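Local coordinates for protein 361aa long hypothetical D-aminopeptidase (Pyrococcus horikoshii, PDB 2DRH) that is of unproven function but is probably an aminopeptidase of the S58 (DmpA-like) type, at residues M74-L86 with Y272-F284. Residues are numbered along the deposited sequence; the frame is centred on the assembly and turned at random.
Sequences MNGYSKPVGLIQL and YAYNGSGDIAVAF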
loop_
_atom_site.group_PDB
_atom_site.type_symbol
_atom_site.label_atom_id
_atom_site.label_comp_id
_atom_site.label_asym_id
_atom_site.label_seq_id
_atom_site.Cartn_x
_atom_site.Cartn_y
_atom_site.Cartn_z
ATOM N N MET A 74 3.247 6.060 -9.333
ATOM C CA MET A 74 4.485 6.710 -8.916
ATOM C C MET A 74 4.083 8.029 -8.241
ATOM O O MET A 74 4.560 8.358 -7.158
ATOM C CB MET A 74 5.392 6.987 -10.117
ATOM C CG MET A 74 6.630 7.821 -9.773
ATOM S SD MET A 74 7.712 7.074 -8.533
ATOM C CE MET A 74 9.225 7.918 -8.880
ATOM N N ASN A 75 3.207 8.779 -8.897
ATOM C CA ASN A 75 2.705 10.030 -8.340
ATOM C C ASN A 75 1.224 10.110 -8.670
ATOM O O ASN A 75 0.835 10.176 -9.838
ATOM C CB ASN A 75 3.446 11.243 -8.901
ATOM C CG ASN A 75 3.068 12.539 -8.177
ATOM O OD1 ASN A 75 3.017 12.580 -6.948
ATOM N ND2 ASN A 75 2.811 13.593 -8.940
ATOM N N GLY A 76 0.409 10.087 -7.617
ATOM C CA GLY A 76 -1.035 10.123 -7.761
ATOM C C GLY A 76 -1.749 11.425 -8.087
ATOM O O GLY A 76 -2.915 11.578 -7.732
ATOM N N TYR A 77 -1.089 12.373 -8.738
ATOM C CA TYR A 77 -1.790 13.606 -9.105
ATOM C C TYR A 77 -2.432 13.209 -10.421
ATOM O O TYR A 77 -2.126 13.749 -11.481
ATOM C CB TYR A 77 -0.809 14.755 -9.321
ATOM C CG TYR A 77 -1.474 16.103 -9.220
ATOM C CD1 TYR A 77 -2.370 16.535 -10.194
ATOM C CD2 TYR A 77 -1.233 16.936 -8.129
ATOM C CE1 TYR A 77 -3.012 17.768 -10.084
ATOM C CE2 TYR A 77 -1.870 18.166 -8.007
ATOM C CZ TYR A 77 -2.756 18.576 -8.987
ATOM O OH TYR A 77 -3.379 19.799 -8.872
ATOM N N SER A 78 -3.349 12.256 -10.321
ATOM C CA SER A 78 -3.980 11.669 -11.483
ATOM C C SER A 78 -5.383 11.222 -11.096
ATOM O O SER A 78 -5.669 11.028 -9.919
ATOM C CB SER A 78 -3.109 10.467 -11.904
ATOM O OG SER A 78 -3.501 9.891 -13.128
ATOM N N LYS A 79 -6.253 11.064 -12.090
ATOM C CA LYS A 79 -7.631 10.642 -11.860
ATOM C C LYS A 79 -7.967 9.341 -12.608
ATOM O O LYS A 79 -8.859 9.312 -13.461
ATOM C CB LYS A 79 -8.597 11.747 -12.309
ATOM C CG LYS A 79 -8.599 13.025 -11.446
ATOM C CD LYS A 79 -7.244 13.760 -11.418
ATOM C CE LYS A 79 -7.433 15.249 -11.002
ATOM N NZ LYS A 79 -6.135 15.963 -10.794
ATOM N N PRO A 80 -7.249 8.250 -12.310
ATOM C CA PRO A 80 -7.542 6.986 -13.003
ATOM C C PRO A 80 -8.812 6.315 -12.481
ATOM O O PRO A 80 -9.181 6.466 -11.318
ATOM C CB PRO A 80 -6.298 6.145 -12.729
ATOM C CG PRO A 80 -5.910 6.604 -11.338
ATOM C CD PRO A 80 -6.066 8.119 -11.439
ATOM N N VAL A 81 -9.469 5.575 -13.363
ATOM C CA VAL A 81 -10.682 4.857 -13.037
ATOM C C VAL A 81 -10.405 3.364 -13.245
ATOM O O VAL A 81 -9.916 2.964 -14.308
ATOM C CB VAL A 81 -11.827 5.287 -13.979
ATOM C CG1 VAL A 81 -13.097 4.510 -13.659
ATOM C CG2 VAL A 81 -12.056 6.788 -13.858
ATOM N N GLY A 82 -10.691 2.557 -12.227
ATOM C CA GLY A 82 -10.491 1.122 -12.341
ATOM C C GLY A 82 -9.323 0.461 -11.625
ATOM O O GLY A 82 -9.253 -0.765 -11.597
ATOM N N LEU A 83 -8.414 1.230 -11.030
ATOM C CA LEU A 83 -7.267 0.609 -10.357
ATOM C C LEU A 83 -7.543 -0.172 -9.070
ATOM O O LEU A 83 -6.857 -1.161 -8.789
ATOM C CB LEU A 83 -6.185 1.653 -10.061
ATOM C CG LEU A 83 -5.532 2.363 -11.246
ATOM C CD1 LEU A 83 -4.531 3.377 -10.711
ATOM C CD2 LEU A 83 -4.855 1.346 -12.162
ATOM N N ILE A 84 -8.522 0.254 -8.276
ATOM C CA ILE A 84 -8.781 -0.457 -7.028
ATOM C C ILE A 84 -9.133 -1.937 -7.227
ATOM O O ILE A 84 -8.636 -2.797 -6.501
ATOM C CB ILE A 84 -9.878 0.258 -6.192
ATOM C CG1 ILE A 84 -9.265 1.447 -5.433
ATOM C CG2 ILE A 84 -10.493 -0.695 -5.194
ATOM C CD1 ILE A 84 -8.493 2.432 -6.316
ATOM N N GLN A 85 -9.976 -2.244 -8.202
ATOM C CA GLN A 85 -10.334 -3.640 -8.424
ATOM C C GLN A 85 -9.196 -4.369 -9.127
ATOM O O GLN A 85 -9.014 -5.563 -8.935
ATOM C CB GLN A 85 -11.630 -3.763 -9.243
ATOM C CG GLN A 85 -12.163 -5.209 -9.329
ATOM C CD GLN A 85 -13.607 -5.286 -9.792
ATOM O OE1 GLN A 85 -14.483 -4.604 -9.248
ATOM N NE2 GLN A 85 -13.868 -6.125 -10.800
ATOM N N LEU A 86 -8.431 -3.653 -9.945
ATOM C CA LEU A 86 -7.315 -4.280 -10.634
ATOM C C LEU A 86 -6.390 -4.872 -9.564
ATOM O O LEU A 86 -5.970 -6.046 -9.646
ATOM C CB LEU A 86 -6.568 -3.247 -11.493
ATOM C CG LEU A 86 -5.525 -3.792 -12.480
ATOM C CD1 LEU A 86 -5.278 -2.782 -13.582
ATOM C CD2 LEU A 86 -4.227 -4.126 -11.750
ATOM N N TYR A 272 11.071 13.256 -13.406
ATOM C CA TYR A 272 11.264 13.384 -11.966
ATOM C C TYR A 272 9.978 13.305 -11.141
ATOM O O TYR A 272 10.017 13.429 -9.910
ATOM C CB TYR A 272 11.977 14.707 -11.649
ATOM C CG TYR A 272 13.359 14.830 -12.265
ATOM C CD1 TYR A 272 13.523 15.276 -13.574
ATOM C CD2 TYR A 272 14.496 14.466 -11.547
ATOM C CE1 TYR A 272 14.786 15.356 -14.153
ATOM C CE2 TYR A 272 15.764 14.541 -12.116
ATOM C CZ TYR A 272 15.902 14.985 -13.420
ATOM O OH TYR A 272 17.157 15.043 -13.999
ATOM N N ALA A 273 8.848 13.106 -11.814
ATOM C CA ALA A 273 7.554 13.019 -11.145
ATOM C C ALA A 273 7.300 14.257 -10.273
ATOM O O ALA A 273 7.159 14.157 -9.054
ATOM C CB ALA A 273 7.485 11.748 -10.292
ATOM N N TYR A 274 7.252 15.427 -10.901
ATOM C CA TYR A 274 6.988 16.652 -10.153
ATOM C C TYR A 274 5.643 16.524 -9.447
ATOM O O TYR A 274 4.852 15.614 -9.733
ATOM C CB TYR A 274 6.981 17.864 -11.090
ATOM C CG TYR A 274 8.329 18.141 -11.715
ATOM C CD1 TYR A 274 9.486 18.183 -10.932
ATOM C CD2 TYR A 274 8.452 18.371 -13.085
ATOM C CE1 TYR A 274 10.734 18.447 -11.499
ATOM C CE2 TYR A 274 9.697 18.638 -13.663
ATOM C CZ TYR A 274 10.829 18.675 -12.864
ATOM O OH TYR A 274 12.050 18.954 -13.429
ATOM N N ASN A 275 5.381 17.446 -8.527
ATOM C CA ASN A 275 4.149 17.410 -7.763
ATOM C C ASN A 275 2.853 17.183 -8.536
ATOM O O ASN A 275 2.040 16.345 -8.146
ATOM C CB ASN A 275 3.987 18.683 -6.946
ATOM C CG ASN A 275 2.705 18.679 -6.156
ATOM O OD1 ASN A 275 2.536 17.879 -5.231
ATOM N ND2 ASN A 275 1.783 19.559 -6.521
ATOM N N GLY A 276 2.645 17.948 -9.603
ATOM C CA GLY A 276 1.424 17.807 -10.372
ATOM C C GLY A 276 1.464 16.811 -11.525
ATOM O O GLY A 276 0.571 16.806 -12.373
ATOM N N SER A 277 2.478 15.959 -11.562
ATOM C CA SER A 277 2.585 14.997 -12.651
ATOM C C SER A 277 1.970 13.640 -12.324
ATOM O O SER A 277 2.456 12.911 -11.457
ATOM C CB SER A 277 4.048 14.816 -13.044
ATOM O OG SER A 277 4.155 14.098 -14.255
ATOM N N GLY A 278 0.893 13.313 -13.024
ATOM C CA GLY A 278 0.239 12.039 -12.815
ATOM C C GLY A 278 0.987 10.926 -13.535
ATOM O O GLY A 278 0.758 10.668 -14.718
ATOM N N ASP A 279 1.892 10.277 -12.813
ATOM C CA ASP A 279 2.685 9.191 -13.368
ATOM C C ASP A 279 2.167 7.841 -12.879
ATOM O O ASP A 279 2.223 7.526 -11.683
ATOM C CB ASP A 279 4.145 9.381 -12.980
ATOM C CG ASP A 279 4.693 10.728 -13.426
ATOM O OD1 ASP A 279 3.951 11.491 -14.085
ATOM O OD2 ASP A 279 5.870 11.025 -13.122
ATOM N N ILE A 280 1.645 7.052 -13.813
ATOM C CA ILE A 280 1.094 5.746 -13.488
ATOM C C ILE A 280 1.424 4.695 -14.551
ATOM O O ILE A 280 1.409 4.973 -15.754
ATOM C CB ILE A 280 -0.430 5.827 -13.347
ATOM C CG1 ILE A 280 -0.790 6.758 -12.184
ATOM C CG2 ILE A 280 -1.018 4.431 -13.154
ATOM C CD1 ILE A 280 -2.264 6.986 -12.049
ATOM N N ALA A 281 1.714 3.488 -14.084
ATOM C CA ALA A 281 2.052 2.368 -14.952
ATOM C C ALA A 281 1.092 1.213 -14.726
ATOM O O ALA A 281 0.767 0.877 -13.590
ATOM C CB ALA A 281 3.471 1.912 -14.666
ATOM N N VAL A 282 0.629 0.614 -15.815
ATOM C CA VAL A 282 -0.270 -0.525 -15.732
ATOM C C VAL A 282 0.328 -1.674 -16.550
ATOM O O VAL A 282 0.610 -1.523 -17.734
ATOM C CB VAL A 282 -1.670 -0.171 -16.273
ATOM C CG1 VAL A 282 -2.539 -1.414 -16.315
ATOM C CG2 VAL A 282 -2.323 0.891 -15.377
ATOM N N ALA A 283 0.531 -2.818 -15.907
ATOM C CA ALA A 283 1.108 -3.973 -16.581
ATOM C C ALA A 283 0.172 -5.169 -16.567
ATOM O O ALA A 283 -0.521 -5.418 -15.579
ATOM C CB ALA A 283 2.423 -4.344 -15.928
ATOM N N PHE A 284 0.152 -5.908 -17.673
ATOM C CA PHE A 284 -0.692 -7.090 -17.780
ATOM C C PHE A 284 -0.037 -8.147 -18.656
ATOM O O PHE A 284 0.802 -7.834 -19.505
ATOM C CB PHE A 284 -2.071 -6.718 -18.339
ATOM C CG PHE A 284 -2.066 -6.286 -19.790
ATOM C CD1 PHE A 284 -2.083 -7.230 -20.821
ATOM C CD2 PHE A 284 -2.076 -4.932 -20.128
ATOM C CE1 PHE A 284 -2.115 -6.830 -22.163
ATOM C CE2 PHE A 284 -2.108 -4.523 -21.459
ATOM C CZ PHE A 284 -2.129 -5.475 -22.482
HETATM O O HOH W 1 -1.941 11.371 -15.040
#
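Two backbone carbonyls grip the side-chain amide nitrogen of Asn75, ND2, inside the turn 274-277. Asn75 ND2 donates to Ser277 O at 2.6 Å and to Asn275 O at 3.0 Å, and both acceptors lie in or close to the plane of the Asn75 amide. The nitrogen stands above each carbonyl plane, however, 66° out of that of Asn275, so neither bond uses a lone pair directly. With CG anti to the backbone N (chi1 -172°), the amide reaches into this type I turn, while Asn75 OD1 bonds to Arg257 of the third subunit, as does Asn275 OD1.

The Tyr77 ring lies against the turn itself: Gly276 CA sits over one face, 3.8 Å from the centroid and 23° off the ring normal, a CH-pi contact.

A classic beta bulge joins the backbones where the chain turns a corner at Met74, just after strand 65-73: Asp279 O accepts from Met74 N at 3.0 Å and from Asn75 N at 3.2 Å, the latter nearly straight and in the carbonyl plane. The Asp279 carboxylate meanwhile takes a bond from Ser277 OG to OD1 on its syn side, at 2.6 Å, and Ser277 OG is also linked to Ser239 N. One water bridges Ser78 OG and Gly278 O; that hydroxyl also bonds to Glu135.

Beyond the polar end the contact turns apolar. Ile280 CD1 packs against Pro80 CG at 3.7 Å, and Val282 splits its two methyls, CG2 meeting Leu83 CD2 and CG1 meeting Leu86 CD1, the latter pair 4.1 Å apart. Strand 278-285 pairs antiparallel with 65-73 and parallel with 240-246; Leu83 and Leu86 also rest on 65-73, so the start of helix 83-89 packs across two neighbouring strands.

Asn75 ND2 thus bonds to the turn and OD1 to another chain, consistent with turn shape and subunit interface being linked through this side chain.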